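PDB 1N71: aac(6')-Ii from Enterococcus faecium, which transfers an acetyl group from acetyl-coenzyme A to the 6'-amino group of aminoglycoside antibiotics, a modification that confers resistance. Local coordinates for residues 73-78 and 91-95. Sequence-based numbering, arbitrary orientation.
Sequences LHPLVV and LVNYL. With COA (coenzyme A), chain E.
A cis peptide bond before Pro75 lies within strand 70-78, between the two leucines that pack on the helix, Leu73 and Leu76, three residues apart instead of the usual two for one face of a strand. His74 and Pro75 both form backbone hydrogen bonds with Gly61 of neighbouring strand 55-66, Pro75 necessarily as acceptor, a two-against-one pairing consistent with a beta bulge. Residues 73-78 end the strand that opens the beta-alpha-beta crossover 70-78, 87-101, 106-112 at the coenzyme A site of the GNAT fold; residues 91-95 are a regular helical turn (Leu95 N to Leu91 O, 2.9 Å). The helix runs back across the sheet, its segment axis at 148° to the strand and 10.8 Å from it at closest approach. In register, Leu73 CA lies 8.4 Å from Leu95 CA and Leu76 CA 8.2 Å from Leu91 CA. No hydrogen bond joins the segments; the buried interface (232 Å²) is held by aliphatic side chains. Leu73 (t, t) brings CG to 3.8 Å from Leu95 CD2. Leu76 (t, p), whose CB points sideways, forks between two helix residues: its CD1 is 3.9 Å from Leu91 CD1 (Leu91 is m, t), its CD2 3.9 Å from Val92 CG2. Val78 CG2 adds a looser contact, 4.3 Å from Leu91 CD1. Phe146 and Tyr147 of helix 144-149 pack on Leu76, while Ile60 lies against Leu76, Leu91 and Leu95. The same strand end binds the cofactor's pantetheine arm: Leu76 CD2 sits 3.7 Å from COA CEP, and Val78 N donates a hydrogen bond to COA O9P, 3.3 Å long with an N-H...O angle of 143°.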
loop_
_atom_site.group_PDB
_atom_site.type_symbol
_atom_site.label_atom_id
_atom_site.label_comp_id
_atom_site.label_asym_id
_atom_site.label_seq_id
_atom_site.Cartn_x
_atom_site.Cartn_y
_atom_site.Cartn_z
ATOM N N LEU A 73 4.800 6.568 4.830
ATOM C CA LEU A 73 5.790 6.693 5.890
ATOM C C LEU A 73 6.362 5.294 6.110
ATOM O O LEU A 73 5.633 4.361 6.468
ATOM C CB LEU A 73 5.122 7.211 7.175
ATOM C CG LEU A 73 5.982 7.462 8.424
ATOM C CD1 LEU A 73 5.173 8.265 9.434
ATOM C CD2 LEU A 73 6.443 6.143 9.036
ATOM N N HIS A 74 7.661 5.143 5.876
ATOM C CA HIS A 74 8.307 3.846 6.046
ATOM C C HIS A 74 9.817 3.956 5.856
ATOM O O HIS A 74 10.284 4.437 4.827
ATOM C CB HIS A 74 7.729 2.841 5.041
ATOM C CG HIS A 74 8.413 1.509 5.052
ATOM N ND1 HIS A 74 9.636 1.294 4.451
ATOM C CD2 HIS A 74 8.049 0.324 5.597
ATOM C CE1 HIS A 74 9.994 0.035 4.623
ATOM N NE2 HIS A 74 9.049 -0.576 5.316
ATOM N N PRO A 75 10.595 3.543 6.865
ATOM C CA PRO A 75 10.112 3.000 8.136
ATOM C C PRO A 75 10.222 4.079 9.207
ATOM O O PRO A 75 10.522 5.239 8.908
ATOM C CB PRO A 75 11.088 1.873 8.397
ATOM C CG PRO A 75 12.391 2.524 7.991
ATOM C CD PRO A 75 12.036 3.272 6.703
ATOM N N LEU A 76 9.960 3.692 10.448
ATOM C CA LEU A 76 10.100 4.589 11.587
ATOM C C LEU A 76 10.629 3.723 12.714
ATOM O O LEU A 76 9.957 2.795 13.168
ATOM C CB LEU A 76 8.769 5.216 12.010
ATOM C CG LEU A 76 8.879 6.045 13.304
ATOM C CD1 LEU A 76 9.991 7.097 13.169
ATOM C CD2 LEU A 76 7.547 6.713 13.615
ATOM N N VAL A 77 11.843 4.015 13.154
ATOM C CA VAL A 77 12.438 3.243 14.226
ATOM C C VAL A 77 13.258 4.140 15.136
ATOM O O VAL A 77 13.953 5.048 14.675
ATOM C CB VAL A 77 13.347 2.128 13.670
ATOM C CG1 VAL A 77 14.455 2.736 12.836
ATOM C CG2 VAL A 77 13.936 1.311 14.819
ATOM N N VAL A 78 13.143 3.881 16.432
ATOM C CA VAL A 78 13.863 4.610 17.461
ATOM C C VAL A 78 14.497 3.536 18.340
ATOM O O VAL A 78 13.828 2.569 18.700
ATOM C CB VAL A 78 12.900 5.455 18.322
ATOM C CG1 VAL A 78 13.655 6.096 19.484
ATOM C CG2 VAL A 78 12.233 6.522 17.460
ATOM N N LEU A 91 10.868 13.162 14.653
ATOM C CA LEU A 91 11.138 12.559 13.350
ATOM C C LEU A 91 9.923 12.686 12.433
ATOM O O LEU A 91 10.051 13.028 11.259
ATOM C CB LEU A 91 11.503 11.073 13.496
ATOM C CG LEU A 91 12.893 10.737 14.043
ATOM C CD1 LEU A 91 13.026 9.225 14.226
ATOM C CD2 LEU A 91 13.957 11.261 13.089
ATOM N N VAL A 92 8.740 12.406 12.967
ATOM C CA VAL A 92 7.530 12.502 12.163
ATOM C C VAL A 92 7.283 13.936 11.710
ATOM O O VAL A 92 6.980 14.178 10.545
ATOM C CB VAL A 92 6.316 11.977 12.937
ATOM C CG1 VAL A 92 5.030 12.286 12.182
ATOM C CG2 VAL A 92 6.462 10.473 13.130
ATOM N N ASN A 93 7.427 14.889 12.623
ATOM C CA ASN A 93 7.218 16.286 12.267
ATOM C C ASN A 93 8.220 16.764 11.222
ATOM O O ASN A 93 7.875 17.557 10.343
ATOM C CB ASN A 93 7.287 17.172 13.514
ATOM C CG ASN A 93 6.091 16.976 14.429
ATOM O OD1 ASN A 93 4.961 16.840 13.964
ATOM N ND2 ASN A 93 6.332 16.977 15.730
ATOM N N TYR A 94 9.459 16.280 11.304
ATOM C CA TYR A 94 10.471 16.681 10.334
ATOM C C TYR A 94 10.125 16.055 8.986
ATOM O O TYR A 94 10.258 16.684 7.941
ATOM C CB TYR A 94 11.862 16.233 10.793
ATOM C CG TYR A 94 13.006 16.890 10.048
ATOM C CD1 TYR A 94 13.369 16.468 8.773
ATOM C CD2 TYR A 94 13.722 17.938 10.623
ATOM C CE1 TYR A 94 14.420 17.073 8.085
ATOM C CE2 TYR A 94 14.774 18.552 9.943
ATOM C CZ TYR A 94 15.117 18.112 8.676
ATOM O OH TYR A 94 16.160 18.710 8.003
ATOM N N LEU A 95 9.677 14.805 9.010
ATOM C CA LEU A 95 9.305 14.139 7.773
ATOM C C LEU A 95 8.185 14.929 7.095
ATOM O O LEU A 95 8.231 15.184 5.894
ATOM C CB LEU A 95 8.825 12.712 8.057
ATOM C CG LEU A 95 8.245 11.974 6.845
ATOM C CD1 LEU A 95 9.335 11.710 5.817
ATOM C CD2 LEU A 95 7.624 10.669 7.299
HETATM N N1A COA E . 1.345 3.294 22.419
HETATM C C2A COA E . 0.685 4.391 22.831
HETATM N N3A COA E . 1.142 5.663 22.885
HETATM C C4A COA E . 2.441 5.746 22.435
HETATM C C5A COA E . 3.236 4.714 21.989
HETATM C C6A COA E . 2.638 3.413 21.977
HETATM N N6A COA E . 3.295 2.330 21.569
HETATM N N7A COA E . 4.488 5.181 21.617
HETATM C C8A COA E . 4.424 6.458 21.858
HETATM N N9A COA E . 3.214 6.876 22.359
HETATM C C1B COA E . 2.800 8.233 22.745
HETATM C C2B COA E . 3.571 8.779 23.951
HETATM O O2B COA E . 2.914 8.367 25.156
HETATM C C3B COA E . 3.492 10.297 23.830
HETATM O O3B COA E . 2.185 10.711 24.263
HETATM P P3B COA E . 2.001 11.869 25.371
HETATM O O7A COA E . 2.737 11.363 26.555
HETATM O O8A COA E . 0.530 11.949 25.550
HETATM O O9A COA E . 2.602 13.072 24.744
HETATM C C4B COA E . 3.565 10.479 22.308
HETATM O O4B COA E . 3.084 9.238 21.777
HETATM C C5B COA E . 4.958 10.826 21.763
HETATM O O5B COA E . 5.837 9.701 21.887
HETATM P P1A COA E . 7.399 9.783 21.488
HETATM O O1A COA E . 8.199 9.843 22.731
HETATM O O2A COA E . 7.577 10.814 20.441
HETATM O O3A COA E . 7.597 8.341 20.811
HETATM P P2A COA E . 8.958 7.499 20.654
HETATM O O4A COA E . 9.004 6.475 21.719
HETATM O O5A COA E . 10.105 8.409 20.459
HETATM O O6A COA E . 8.688 6.751 19.258
HETATM C CBP COA E . 7.685 4.772 18.260
HETATM C CCP COA E . 7.446 6.070 19.020
HETATM C CDP COA E . 6.341 4.043 18.124
HETATM C CEP COA E . 8.247 5.112 16.848
HETATM C CAP COA E . 8.724 3.897 19.086
HETATM O OAP COA E . 8.212 3.535 20.373
HETATM C C9P COA E . 9.247 2.680 18.303
HETATM O O9P COA E . 10.367 2.712 17.776
HETATM N N8P COA E . 8.428 1.622 18.235
HETATM C C7P COA E . 8.720 0.370 17.545
HETATM C C6P COA E . 8.587 0.484 16.029
HETATM C C5P COA E . 7.153 0.407 15.538
HETATM O O5P COA E . 6.414 -0.517 15.898
HETATM N N4P COA E . 6.763 1.384 14.706
HETATM C C3P COA E . 5.428 1.506 14.110
HETATM C C2P COA E . 5.487 1.624 12.595
HETATM S S1P COA E . 4.287 0.576 11.751
#